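Local atomic coordinates of domain of Unknown Function with a Cystatin-Like Fold (Nostoc punctiforme, PDB entry 2RGQ), a protein that is of unknown function but adopts the cystatin-like, NTF2-type fold of SnoaL-like domains, a fold that in relatives often encloses a ligand pocket or active site. Residues Asn30-Phe35 against Glu52-Gly57; Asp38-Gly43 against Leu120-Ile125; Gly68-Ser73 against Val94-Leu99; Glu88-Val93 against Ser104-Asp109. All blocks are in the same frame, centred on the assembly; numbering follows the deposited sequence. Where two conformers were deposited one is given.

Contact 1 (Asn30-Phe35 against Glu52-Gly57); sequences NYLATF and EELRQG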
loop_
_atom_site.group_PDB
_atom_site.type_symbol
_atom_site.label_atom_id
_atom_site.label_comp_id
_atom_site.label_asym_id
_atom_site.label_seq_id
_atom_site.Cartn_x
_atom_site.Cartn_y
_atom_site.Cartn_z
ATOM N N ASN B 30 -20.929 -6.002 -1.951
ATOM C CA ASN B 30 -19.581 -5.996 -2.548
ATOM C C ASN B 30 -18.574 -6.718 -1.685
ATOM O O ASN B 30 -17.632 -7.264 -2.220
ATOM C CB ASN B 30 -19.153 -4.594 -2.918
ATOM C CG ASN B 30 -19.820 -4.153 -4.228
ATOM O OD1 ASN B 30 -20.016 -4.983 -5.155
ATOM N ND2 ASN B 30 -20.206 -2.904 -4.304
ATOM N N TYR B 31 -18.803 -6.738 -0.363
ATOM C CA TYR B 31 -18.014 -7.551 0.538
ATOM C C TYR B 31 -18.175 -9.039 0.198
ATOM O O TYR B 31 -17.157 -9.761 -0.020
ATOM C CB TYR B 31 -18.425 -7.291 1.983
ATOM C CG TYR B 31 -17.771 -8.192 3.029
ATOM C CD1 TYR B 31 -16.529 -7.872 3.584
ATOM C CD2 TYR B 31 -18.440 -9.334 3.511
ATOM C CE1 TYR B 31 -15.958 -8.639 4.580
ATOM C CE2 TYR B 31 -17.876 -10.134 4.490
ATOM C CZ TYR B 31 -16.617 -9.781 5.039
ATOM O OH TYR B 31 -15.996 -10.521 6.031
ATOM N N LEU B 32 -19.423 -9.473 0.098
ATOM C CA LEU B 32 -19.722 -10.888 -0.145
ATOM C C LEU B 32 -19.214 -11.387 -1.485
ATOM O O LEU B 32 -18.800 -12.515 -1.587
ATOM C CB LEU B 32 -21.231 -11.165 0.012
ATOM C CG LEU B 32 -21.765 -11.096 1.443
ATOM C CD1 LEU B 32 -23.344 -11.103 1.403
ATOM C CD2 LEU B 32 -21.144 -12.194 2.383
ATOM N N ALA B 33 -19.196 -10.500 -2.478
ATOM C CA ALA B 33 -18.708 -10.805 -3.838
ATOM C C ALA B 33 -17.246 -11.250 -3.913
ATOM O O ALA B 33 -16.814 -11.882 -4.902
ATOM C CB ALA B 33 -18.895 -9.570 -4.688
ATOM N N THR B 34 -16.452 -10.821 -2.929
ATOM C CA THR B 34 -15.027 -11.205 -2.850
ATOM C C THR B 34 -14.827 -12.669 -2.440
ATOM O O THR B 34 -13.761 -13.221 -2.686
ATOM C CB THR B 34 -14.223 -10.304 -1.858
ATOM O OG1 THR B 34 -14.580 -10.605 -0.499
ATOM C CG2 THR B 34 -14.423 -8.817 -2.189
ATOM N N PHE B 35 -15.840 -13.300 -1.857
ATOM C CA PHE B 35 -15.751 -14.663 -1.394
ATOM C C PHE B 35 -16.358 -15.663 -2.353
ATOM O O PHE B 35 -17.408 -15.413 -2.963
ATOM C CB PHE B 35 -16.470 -14.860 -0.050
ATOM C CG PHE B 35 -15.736 -14.294 1.118
ATOM C CD1 PHE B 35 -14.805 -15.059 1.799
ATOM C CD2 PHE B 35 -15.982 -12.984 1.540
ATOM C CE1 PHE B 35 -14.120 -14.539 2.861
ATOM C CE2 PHE B 35 -15.272 -12.449 2.607
ATOM C CZ PHE B 35 -14.348 -13.239 3.267
ATOM N N GLU B 52 -24.315 -16.821 4.049
ATOM C CA GLU B 52 -25.176 -16.441 5.157
ATOM C C GLU B 52 -24.373 -16.066 6.419
ATOM O O GLU B 52 -24.611 -15.014 7.022
ATOM C CB GLU B 52 -26.178 -17.560 5.473
ATOM C CG GLU B 52 -27.174 -17.205 6.568
ATOM N N GLU B 53 -23.421 -16.921 6.785
ATOM C CA GLU B 53 -22.555 -16.632 7.929
ATOM C C GLU B 53 -21.653 -15.453 7.652
ATOM O O GLU B 53 -21.379 -14.696 8.587
ATOM C CB GLU B 53 -21.689 -17.811 8.359
ATOM C CG GLU B 53 -22.480 -19.027 8.847
ATOM C CD GLU B 53 -21.586 -20.114 9.446
ATOM O OE1 GLU B 53 -20.327 -19.968 9.376
ATOM O OE2 GLU B 53 -22.161 -21.099 10.015
ATOM N N LEU B 54 -21.183 -15.294 6.413
ATOM C CA LEU B 54 -20.294 -14.146 6.106
ATOM C C LEU B 54 -21.068 -12.842 6.273
ATOM O O LEU B 54 -20.543 -11.838 6.817
ATOM C CB LEU B 54 -19.669 -14.256 4.699
ATOM C CG LEU B 54 -18.571 -15.342 4.482
ATOM C CD1 LEU B 54 -18.385 -15.679 2.979
ATOM C CD2 LEU B 54 -17.217 -14.984 5.181
ATOM N N ARG B 55 -22.305 -12.835 5.780
ATOM C CA ARG B 55 -23.179 -11.662 5.929
ATOM C C ARG B 55 -23.371 -11.304 7.417
ATOM O O ARG B 55 -23.228 -10.165 7.791
ATOM C CB ARG B 55 -24.539 -11.917 5.280
ATOM C CG ARG B 55 -25.545 -10.753 5.351
ATOM C CD ARG B 55 -26.872 -11.196 4.765
ATOM N NE ARG B 55 -26.769 -11.460 3.331
ATOM C CZ ARG B 55 -26.854 -10.553 2.372
ATOM N NH1 ARG B 55 -27.042 -9.272 2.635
ATOM N NH2 ARG B 55 -26.723 -10.945 1.123
ATOM N N GLN B 56 -23.727 -12.272 8.246
ATOM C CA GLN B 56 -23.858 -12.026 9.697
ATOM C C GLN B 56 -22.545 -11.564 10.342
ATOM O O GLN B 56 -22.536 -10.649 11.166
ATOM C CB GLN B 56 -24.359 -13.289 10.430
ATOM C CG GLN B 56 -25.772 -13.732 10.102
ATOM C CD GLN B 56 -26.817 -12.645 10.380
ATOM O OE1 GLN B 56 -26.868 -12.047 11.468
ATOM N NE2 GLN B 56 -27.653 -12.389 9.376
ATOM N N GLY B 57 -21.446 -12.233 9.989
ATOM C CA GLY B 57 -20.115 -11.877 10.450
ATOM C C GLY B 57 -19.706 -10.436 10.131
ATOM O O GLY B 57 -19.074 -9.763 10.927
HETATM O O HOH W 1 -17.731 -12.010 7.383
#
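Y31 meets the backbone of helix 51-66 through a water: its OH lies 2.7 Å from water 1, which donates to L54 O. The ring itself passes L54 O obliquely at CE2, and elsewhere it meets the rings of F19 and F58. L32 sends its two methyls to different partners. CD2 sits 3.4 Å from L54 CB, a tight carbon pair, as the leucines pass in opposed directions. CD1 lies over one face of the R55 guanidinium, 3.4 Å from R55 NH2 and displaced toward the rim; a salt bridge from R55 NH2 to E29 anchors that charged end. A type I turn spans L32 to F35 (F35 N to L32 O); just before it, Y31 O accepts from T34 N and OG1. The F35 ring offers a face to L54: CD1 rests 3.5 Å from F35 CG, while CD2 makes a CH-pi contact 3.9 Å from the ring centroid and 12° off its normal. Both F35 and L54 also touch L41 of strand 39-43. The contact packs helix 51-66 against helix 28-32 and the L32-F35 turn, beside the sheet, consistent with the helical side of an NTF2-like (cystatin-like) alpha+beta fold.

Contact 2 (Asp38-Gly43 against Leu120-Ile125); sequences DGALQG and LILRQI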
loop_
_atom_site.group_PDB
_atom_site.type_symbol
_atom_site.label_atom_id
_atom_site.label_comp_id
_atom_site.label_asym_id
_atom_site.label_seq_id
_atom_site.Cartn_x
_atom_site.Cartn_y
_atom_site.Cartn_z
ATOM N N ASP B 38 -18.497 -20.919 -0.924
ATOM C CA ASP B 38 -18.116 -21.649 0.297
ATOM C C ASP B 38 -16.859 -21.068 0.951
ATOM O O ASP B 38 -16.169 -21.761 1.699
ATOM C CB ASP B 38 -17.974 -23.172 0.027
ATOM C CG ASP B 38 -16.971 -23.507 -1.084
ATOM O OD1 ASP B 38 -16.644 -22.618 -1.885
ATOM O OD2 ASP B 38 -16.519 -24.661 -1.152
ATOM N N GLY B 39 -16.582 -19.787 0.681
ATOM C CA GLY B 39 -15.438 -19.101 1.228
ATOM C C GLY B 39 -15.582 -18.857 2.712
ATOM O O GLY B 39 -16.694 -18.833 3.210
ATOM N N ALA B 40 -14.454 -18.626 3.392
ATOM C CA ALA B 40 -14.459 -18.470 4.833
ATOM C C ALA B 40 -13.548 -17.344 5.292
ATOM O O ALA B 40 -12.580 -17.009 4.598
ATOM C CB ALA B 40 -14.044 -19.762 5.524
ATOM N N LEU B 41 -13.925 -16.748 6.421
ATOM C CA LEU B 41 -13.139 -15.713 7.137
ATOM C C LEU B 41 -12.908 -16.218 8.549
ATOM O O LEU B 41 -13.898 -16.531 9.267
ATOM C CB LEU B 41 -13.877 -14.387 7.221
ATOM C CG LEU B 41 -13.166 -13.246 7.998
ATOM C CD1 LEU B 41 -11.790 -12.932 7.474
ATOM C CD2 LEU B 41 -14.014 -11.965 8.012
ATOM N N GLN B 42 -11.628 -16.294 8.952
ATOM C CA GLN B 42 -11.240 -16.703 10.299
ATOM C C GLN B 42 -10.377 -15.654 10.966
ATOM O O GLN B 42 -9.446 -15.169 10.366
ATOM C CB GLN B 42 -10.433 -17.996 10.264
ATOM C CG GLN B 42 -10.111 -18.584 11.630
ATOM C CD GLN B 42 -9.497 -19.956 11.529
ATOM O OE1 GLN B 42 -8.879 -20.315 10.505
ATOM N NE2 GLN B 42 -9.686 -20.752 12.582
ATOM N N GLY B 43 -10.655 -15.399 12.244
ATOM C CA GLY B 43 -9.829 -14.552 13.108
ATOM C C GLY B 43 -9.963 -15.092 14.538
ATOM O O GLY B 43 -10.579 -16.131 14.752
ATOM N N LEU B 120 -11.824 -15.221 -2.742
ATOM C CA LEU B 120 -11.317 -15.673 -1.462
ATOM C C LEU B 120 -11.915 -17.040 -1.060
ATOM O O LEU B 120 -13.160 -17.199 -0.963
ATOM C CB LEU B 120 -11.672 -14.640 -0.369
ATOM C CG LEU B 120 -10.962 -13.280 -0.412
ATOM C CD1 LEU B 120 -11.636 -12.325 0.578
ATOM C CD2 LEU B 120 -9.482 -13.410 -0.085
ATOM N N ILE B 121 -11.051 -18.032 -0.836
ATOM C CA ILE B 121 -11.474 -19.326 -0.271
ATOM C C ILE B 121 -11.355 -19.295 1.252
ATOM O O ILE B 121 -12.218 -19.807 1.983
ATOM C CB ILE B 121 -10.615 -20.509 -0.802
ATOM C CG1 ILE B 121 -10.769 -20.619 -2.338
ATOM C CG2 ILE B 121 -10.954 -21.837 -0.035
ATOM C CD1 ILE B 121 -12.212 -20.859 -2.835
ATOM N N LEU B 122 -10.235 -18.767 1.732
ATOM C CA LEU B 122 -10.008 -18.658 3.143
ATOM C C LEU B 122 -9.155 -17.479 3.441
ATOM O O LEU B 122 -8.016 -17.401 2.988
ATOM C CB LEU B 122 -9.313 -19.902 3.704
ATOM C CG LEU B 122 -8.940 -19.865 5.190
ATOM C CD1 LEU B 122 -10.161 -19.630 6.072
ATOM C CD2 LEU B 122 -8.300 -21.163 5.553
ATOM N N ARG B 123 -9.695 -16.556 4.223
ATOM C CA ARG B 123 -8.930 -15.414 4.720
ATOM C C ARG B 123 -8.766 -15.598 6.219
ATOM O O ARG B 123 -9.764 -15.731 6.945
ATOM C CB ARG B 123 -9.613 -14.093 4.356
ATOM C CG ARG B 123 -9.033 -12.926 5.147
ATOM C CD ARG B 123 -9.476 -11.599 4.648
ATOM N NE ARG B 123 -8.556 -11.176 3.597
ATOM C CZ ARG B 123 -8.192 -9.921 3.368
ATOM N NH1 ARG B 123 -8.681 -8.894 4.044
ATOM N NH2 ARG B 123 -7.303 -9.685 2.427
ATOM N N GLN B 124 -7.502 -15.626 6.671
ATOM C CA GLN B 124 -7.130 -15.760 8.079
ATOM C C GLN B 124 -6.439 -14.483 8.514
ATOM O O GLN B 124 -5.408 -14.103 7.938
ATOM C CB GLN B 124 -6.209 -16.953 8.296
ATOM C CG GLN B 124 -6.965 -18.280 8.161
ATOM C CD GLN B 124 -6.055 -19.467 8.223
ATOM O OE1 GLN B 124 -5.154 -19.562 7.414
ATOM N NE2 GLN B 124 -6.336 -20.415 9.096
ATOM N N ILE B 125 -7.046 -13.799 9.470
ATOM C CA ILE B 125 -6.544 -12.541 10.027
ATOM C C ILE B 125 -5.947 -12.837 11.405
ATOM O O ILE B 125 -6.637 -13.376 12.273
ATOM C CB ILE B 125 -7.670 -11.485 10.123
ATOM C CG1 ILE B 125 -8.315 -11.262 8.745
ATOM C CG2 ILE B 125 -7.104 -10.178 10.695
ATOM C CD1 ILE B 125 -9.382 -10.245 8.653
#
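Two neighbouring parallel strands of the mixed sheet, 39-43 and 117-127, meet here; backbone bonds join them, and a side-chain bond between Q42 and Q124 adds to these. A40 N donates to I121 O from above the carbonyl plane, with a bent N-H...O angle of 139°, whereas Q42 N reaches R123 O at 2.8 Å and a nearly straight 172°. R123 N to A40 O and I125 N to Q42 O complete the ladder. The less regular first bond falls where I121 and L122 both face Q110 of strand 101-114, a classic beta bulge at the point where the strand turns a corner in this cystatin-like sheet. On the face carrying A40, L122, Q42 and Q124, the glutamines run side by side with amide planes 22° apart, and Q124 NE2 donates to Q42 OE1 (2.9 Å). An alanine in place of Q124 would probably leave Q42 OE1 without this partner and the Q42 amide freer to turn. On the other face, L41 CD1 lies 3.6 Å from R123 CG and 3.8 Å from I125 CD1. Beyond that aliphatic contact, the R123 guanidinium forms salt bridges with D109 and E20 and a cation-pi contact with F19.

Contact 3 (Gly68-Ser73 against Val94-Leu99); sequences GKRHCS and VNREDL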
loop_
_atom_site.group_PDB
_atom_site.type_symbol
_atom_site.label_atom_id
_atom_site.label_comp_id
_atom_site.label_asym_id
_atom_site.label_seq_id
_atom_site.Cartn_x
_atom_site.Cartn_y
_atom_site.Cartn_z
ATOM N N GLY B 68 -16.306 2.575 11.368
ATOM C CA GLY B 68 -15.723 3.898 11.503
ATOM C C GLY B 68 -14.231 3.999 11.309
ATOM O O GLY B 68 -13.598 4.945 11.852
ATOM N N LYS B 69 -13.691 3.111 10.446
ATOM C CA LYS B 69 -12.279 3.000 10.213
ATOM C C LYS B 69 -11.896 3.086 8.738
ATOM O O LYS B 69 -12.743 3.204 7.857
ATOM C CB LYS B 69 -11.774 1.613 10.673
ATOM C CG LYS B 69 -12.210 1.093 12.076
ATOM C CD LYS B 69 -11.908 2.070 13.233
ATOM C CE LYS B 69 -12.068 1.431 14.611
ATOM N NZ LYS B 69 -12.033 2.464 15.688
ATOM N N ARG B 70 -10.588 3.080 8.530
ATOM C CA ARG B 70 -9.986 2.814 7.240
ATOM C C ARG B 70 -9.098 1.604 7.484
ATOM O O ARG B 70 -8.210 1.651 8.321
ATOM C CB ARG B 70 -9.162 3.971 6.694
ATOM C CG ARG B 70 -9.944 5.213 6.214
ATOM C CD ARG B 70 -10.907 4.877 5.096
ATOM N NE ARG B 70 -11.740 6.016 4.753
ATOM C CZ ARG B 70 -12.896 5.937 4.096
ATOM N NH1 ARG B 70 -13.376 4.781 3.618
ATOM N NH2 ARG B 70 -13.564 7.055 3.873
ATOM N N HIS B 71 -9.442 0.502 6.841
ATOM C CA HIS B 71 -8.653 -0.728 6.790
ATOM C C HIS B 71 -7.788 -0.717 5.525
ATOM O O HIS B 71 -8.311 -0.683 4.424
ATOM C CB HIS B 71 -9.589 -1.929 6.734
ATOM C CG HIS B 71 -10.325 -2.197 8.005
ATOM N ND1 HIS B 71 -11.445 -1.491 8.375
ATOM C CD2 HIS B 71 -10.122 -3.115 8.988
ATOM C CE1 HIS B 71 -11.893 -1.955 9.526
ATOM N NE2 HIS B 71 -11.122 -2.952 9.911
ATOM N N CYS B 72 -6.462 -0.744 5.679
ATOM C CA CYS B 72 -5.523 -0.645 4.549
ATOM C C CYS B 72 -4.683 -1.890 4.421
ATOM O O CYS B 72 -4.184 -2.395 5.419
ATOM C CB CYS B 72 -4.564 0.532 4.725
ATOM S SG CYS B 72 -5.324 2.095 5.058
ATOM N N SER B 73 -4.548 -2.346 3.169
ATOM C CA SER B 73 -3.755 -3.507 2.803
ATOM C C SER B 73 -2.384 -3.057 2.285
ATOM O O SER B 73 -2.303 -2.090 1.515
ATOM C CB SER B 73 -4.492 -4.318 1.724
ATOM O OG SER B 73 -3.760 -5.456 1.313
ATOM N N VAL B 94 -6.969 2.454 10.997
ATOM C CA VAL B 94 -6.953 3.776 11.598
ATOM C C VAL B 94 -8.387 4.271 11.704
ATOM O O VAL B 94 -9.267 3.765 10.996
ATOM C CB VAL B 94 -6.084 4.796 10.790
ATOM C CG1 VAL B 94 -4.683 4.235 10.611
ATOM C CG2 VAL B 94 -6.699 5.158 9.452
ATOM N N ASN B 95 -8.601 5.239 12.588
ATOM C CA ASN B 95 -9.912 5.805 12.781
ATOM C C ASN B 95 -10.216 6.874 11.768
ATOM O O ASN B 95 -9.364 7.634 11.449
ATOM C CB ASN B 95 -10.013 6.403 14.170
ATOM C CG ASN B 95 -9.918 5.362 15.244
ATOM O OD1 ASN B 95 -10.107 4.171 14.964
ATOM N ND2 ASN B 95 -9.664 5.789 16.487
ATOM N N ARG B 96 -11.450 6.938 11.311
ATOM C CA ARG B 96 -11.890 8.022 10.432
ATOM C C ARG B 96 -12.281 9.293 11.162
ATOM O O ARG B 96 -12.209 10.365 10.594
ATOM C CB ARG B 96 -13.139 7.608 9.676
ATOM C CG ARG B 96 -12.942 6.461 8.746
ATOM C CD ARG B 96 -14.016 6.387 7.652
ATOM N NE ARG B 96 -15.377 6.137 8.128
ATOM C CZ ARG B 96 -16.062 4.984 8.052
ATOM N NH1 ARG B 96 -15.529 3.838 7.646
ATOM N NH2 ARG B 96 -17.321 4.975 8.494
ATOM N N GLU B 97 -12.779 9.145 12.395
ATOM C CA GLU B 97 -13.333 10.277 13.161
ATOM C C GLU B 97 -12.333 11.011 14.066
ATOM O O GLU B 97 -12.633 12.095 14.554
ATOM C CB GLU B 97 -14.561 9.795 13.931
ATOM C CG GLU B 97 -15.689 9.352 12.961
ATOM C CD GLU B 97 -16.755 8.499 13.617
ATOM O OE1 GLU B 97 -17.150 8.795 14.763
ATOM O OE2 GLU B 97 -17.213 7.545 12.947
ATOM N N ASP B 98 -11.160 10.415 14.294
ATOM C CA ASP B 98 -10.083 11.040 15.051
ATOM C C ASP B 98 -8.734 10.561 14.518
ATOM O O ASP B 98 -8.678 9.768 13.570
ATOM C CB ASP B 98 -10.253 10.803 16.568
ATOM C CG ASP B 98 -10.229 9.335 16.939
ATOM O OD1 ASP B 98 -9.359 8.578 16.460
ATOM O OD2 ASP B 98 -11.088 8.937 17.768
ATOM N N LEU B 99 -7.655 11.057 15.120
ATOM C CA LEU B 99 -6.299 10.796 14.608
ATOM C C LEU B 99 -5.610 9.615 15.255
ATOM O O LEU B 99 -4.383 9.483 15.168
ATOM C CB LEU B 99 -5.465 12.092 14.701
ATOM C CG LEU B 99 -6.001 13.180 13.732
ATOM C CD1 LEU B 99 -5.206 14.444 13.905
ATOM C CD2 LEU B 99 -5.978 12.766 12.264
HETATM O O HOH W 2 -17.940 1.905 8.935
HETATM O O HOH W 3 -13.460 6.665 13.890
#
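The guanidinium of R96 has G68 CA over the centre of one face, 3.6 Å from R96 CZ, and the R70 guanidinium has R96 CD above one face, 3.7 Å from R70 NE and offset toward the rim. The two arginines cross at about a right angle, their planes 47° apart. R96 is bent at chi3 (-64°), which turns NE aside; the guanidinium lies against the G68 backbone, where NH1 donates to a lone pair of K69 O at 2.9 Å. R96 N also donates to G68 O, and water 2 links R96 NH2 with G68 N. On the far side, K69 and N95 lie side by side: K69 NZ donates to N95 OD1 at 2.7 Å from above the carbonyl plane, while N95 ND2 is turned to D98 OD1 (2.8 Å), fixing the amide from both ends. Backbone bonds in both directions make R70 and V94 a hydrogen-bonded antiparallel pair, with R70 CB against V94 CG2. The contact closes the open end of the hairpin formed by strands 69-80 and 84-95. Helix 6-25 approaches through D24, whose carbonyl accepts from R96 NH1, and D128 of the second subunit forms a salt bridge with R70 NE.

Contact 4 (Glu88-Val93 against Ser104-Asp109); sequences ESYLTV and SAFVKD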
loop_
_atom_site.group_PDB
_atom_site.type_symbol
_atom_site.label_atom_id
_atom_site.label_comp_id
_atom_site.label_asym_id
_atom_site.label_seq_id
_atom_site.Cartn_x
_atom_site.Cartn_y
_atom_site.Cartn_z
ATOM N N GLU B 88 -0.038 -13.264 1.229
ATOM C CA GLU B 88 0.262 -12.819 2.594
ATOM C C GLU B 88 0.317 -11.306 2.506
ATOM O O GLU B 88 0.805 -10.757 1.524
ATOM C CB GLU B 88 1.569 -13.396 3.146
ATOM C CG GLU B 88 1.646 -14.892 3.072
ATOM C CD GLU B 88 2.101 -15.412 1.703
ATOM O OE1 GLU B 88 3.147 -14.970 1.175
ATOM O OE2 GLU B 88 1.407 -16.293 1.132
ATOM N N SER B 89 -0.155 -10.608 3.523
ATOM C CA SER B 89 -0.184 -9.168 3.474
ATOM C C SER B 89 -0.346 -8.629 4.885
ATOM O O SER B 89 -0.546 -9.404 5.823
ATOM C CB SER B 89 -1.337 -8.688 2.606
ATOM O OG SER B 89 -2.618 -8.931 3.198
ATOM N N TYR B 90 -0.266 -7.307 4.996
ATOM C CA TYR B 90 -0.531 -6.641 6.233
ATOM C C TYR B 90 -1.818 -5.882 6.159
ATOM O O TYR B 90 -2.167 -5.407 5.111
ATOM C CB TYR B 90 0.553 -5.622 6.548
ATOM C CG TYR B 90 1.866 -6.173 7.040
ATOM C CD1 TYR B 90 2.034 -7.511 7.401
ATOM C CD2 TYR B 90 2.922 -5.303 7.240
ATOM C CE1 TYR B 90 3.220 -7.955 7.949
ATOM C CE2 TYR B 90 4.109 -5.741 7.795
ATOM C CZ TYR B 90 4.256 -7.067 8.122
ATOM O OH TYR B 90 5.413 -7.535 8.657
ATOM N N LEU B 91 -2.431 -5.725 7.331
ATOM C CA LEU B 91 -3.629 -4.943 7.523
ATOM C C LEU B 91 -3.291 -3.948 8.603
ATOM O O LEU B 91 -2.747 -4.329 9.658
ATOM C CB LEU B 91 -4.805 -5.807 7.956
ATOM C CG LEU B 91 -6.153 -5.130 8.254
ATOM C CD1 LEU B 91 -6.637 -4.394 7.038
ATOM C CD2 LEU B 91 -7.178 -6.175 8.742
ATOM N N THR B 92 -3.484 -2.663 8.306
ATOM C CA THR B 92 -3.370 -1.613 9.317
ATOM C C THR B 92 -4.698 -0.860 9.359
ATOM O O THR B 92 -5.309 -0.619 8.310
ATOM C CB THR B 92 -2.180 -0.680 9.055
ATOM O OG1 THR B 92 -2.220 -0.237 7.688
ATOM C CG2 THR B 92 -0.863 -1.452 9.312
ATOM N N VAL B 93 -5.163 -0.501 10.556
ATOM C CA VAL B 93 -6.461 0.098 10.739
ATOM C C VAL B 93 -6.291 1.424 11.482
ATOM O O VAL B 93 -5.579 1.501 12.498
ATOM C CB VAL B 93 -7.406 -0.864 11.517
ATOM C CG1 VAL B 93 -8.877 -0.335 11.513
ATOM C CG2 VAL B 93 -7.332 -2.310 10.964
ATOM N N SER B 104 -3.727 -3.573 13.899
ATOM C CA SER B 104 -2.984 -4.129 12.770
ATOM C C SER B 104 -3.087 -5.637 12.774
ATOM O O SER B 104 -3.450 -6.237 13.772
ATOM C CB SER B 104 -1.508 -3.701 12.781
ATOM O OG SER B 104 -0.782 -4.130 13.943
ATOM N N ALA B 105 -2.724 -6.254 11.667
ATOM C CA ALA B 105 -2.797 -7.693 11.552
ATOM C C ALA B 105 -1.969 -8.205 10.415
ATOM O O ALA B 105 -1.621 -7.441 9.497
ATOM C CB ALA B 105 -4.258 -8.157 11.374
ATOM N N PHE B 106 -1.619 -9.478 10.525
ATOM C CA PHE B 106 -0.979 -10.197 9.446
ATOM C C PHE B 106 -2.145 -10.997 8.833
ATOM O O PHE B 106 -2.933 -11.541 9.560
ATOM C CB PHE B 106 0.116 -11.103 9.962
ATOM C CG PHE B 106 0.656 -12.033 8.923
ATOM C CD1 PHE B 106 1.537 -11.579 7.981
ATOM C CD2 PHE B 106 0.249 -13.366 8.884
ATOM C CE1 PHE B 106 2.033 -12.441 7.004
ATOM C CE2 PHE B 106 0.739 -14.221 7.885
ATOM C CZ PHE B 106 1.643 -13.733 6.961
ATOM N N VAL B 107 -2.237 -11.030 7.518
ATOM C CA VAL B 107 -3.331 -11.697 6.825
ATOM C C VAL B 107 -2.825 -12.732 5.843
ATOM O O VAL B 107 -1.960 -12.446 5.023
ATOM C CB VAL B 107 -4.243 -10.655 6.108
ATOM C CG1 VAL B 107 -5.448 -11.319 5.452
ATOM C CG2 VAL B 107 -4.734 -9.599 7.069
ATOM N N LYS B 108 -3.402 -13.953 5.906
ATOM C CA LYS B 108 -3.060 -15.003 4.969
ATOM C C LYS B 108 -4.333 -15.383 4.199
ATOM O O LYS B 108 -5.326 -15.751 4.812
ATOM C CB LYS B 108 -2.495 -16.237 5.671
ATOM C CG LYS B 108 -1.904 -17.217 4.667
ATOM C CD LYS B 108 -1.650 -18.631 5.219
ATOM C CE LYS B 108 -1.655 -19.623 4.032
ATOM N NZ LYS B 108 -3.010 -19.682 3.332
ATOM N N ASP B 109 -4.265 -15.325 2.875
ATOM C CA ASP B 109 -5.407 -15.626 1.988
ATOM C C ASP B 109 -5.132 -16.806 1.075
ATOM O O ASP B 109 -4.035 -16.946 0.553
ATOM C CB ASP B 109 -5.761 -14.412 1.115
ATOM C CG ASP B 109 -6.221 -13.219 1.924
ATOM O OD1 ASP B 109 -7.161 -13.427 2.722
ATOM O OD2 ASP B 109 -5.716 -12.072 1.713
HETATM O O HOH W 4 -3.244 -11.656 2.358
#
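Y90 and F106, a non-hydrogen-bonded antiparallel pair, meet edge against edge: Y90 CE1 lies 4.0 Å from F106 CD1, each atom near the plane of the other ring, and the side chains cross obliquely. F106 has CG anti to the backbone N (chi1 171°), and its ring extends alongside E88. There CZ comes 3.8 Å from E88 CB, the two side chains pointing the same way, with the carboxylate plane turned 31° from the ring. F106 CD1 also passes S89 O obliquely at 3.7 Å. A serine in place of F106 would probably open a gap beside Y90 and E88, leaving the tyrosine ring without its edge partner. The E88 carboxylate itself is held by Q79.

The opposite face carries S89, L91, A105 and V107. L91 CB lies 3.9 Å from V107 CG2 and 4.2 Å from A105 CB, while S89 OG sits by V107 CB and is 2.9 Å from water 4, which is also near D109. Between the faces, S89 pairs with V107 and L91 with A105 through reciprocal backbone bonds; the straightest, V107 N to S89 O, has an N-H...O angle of 165°.

These strands form the hairpin of 84-95 and 101-114 within the sheet, between strands 69-80 and 117-127; on the latter side A105 packs on I125 and F106 on E126. The face bearing Y90 and F106 meets the third subunit: Y90 OH bonds to its D24, and its R70 packs on F106 and S104.

From the N terminus, contact 1 closes first, bringing helix 51-66 back onto the end of helix 28-32. Before it closes, the chain has already opened contact 2 at 38-43, so these two cross; they also touch, with T34 O near L120 N. Contact 2 closes last, at 120-125, and its long loop encloses contacts 3 and 4. Those two cross in turn, sharing strand 84-95: contact 3 ties it to strand 69-80 and contact 4 to strand 101-114. Contacts 2 and 4 touch where strands 117-127 and 101-114 are neighbours, so contacts 2 to 4 run across one sheet, while contact 1 packs two helices together beside the sheet.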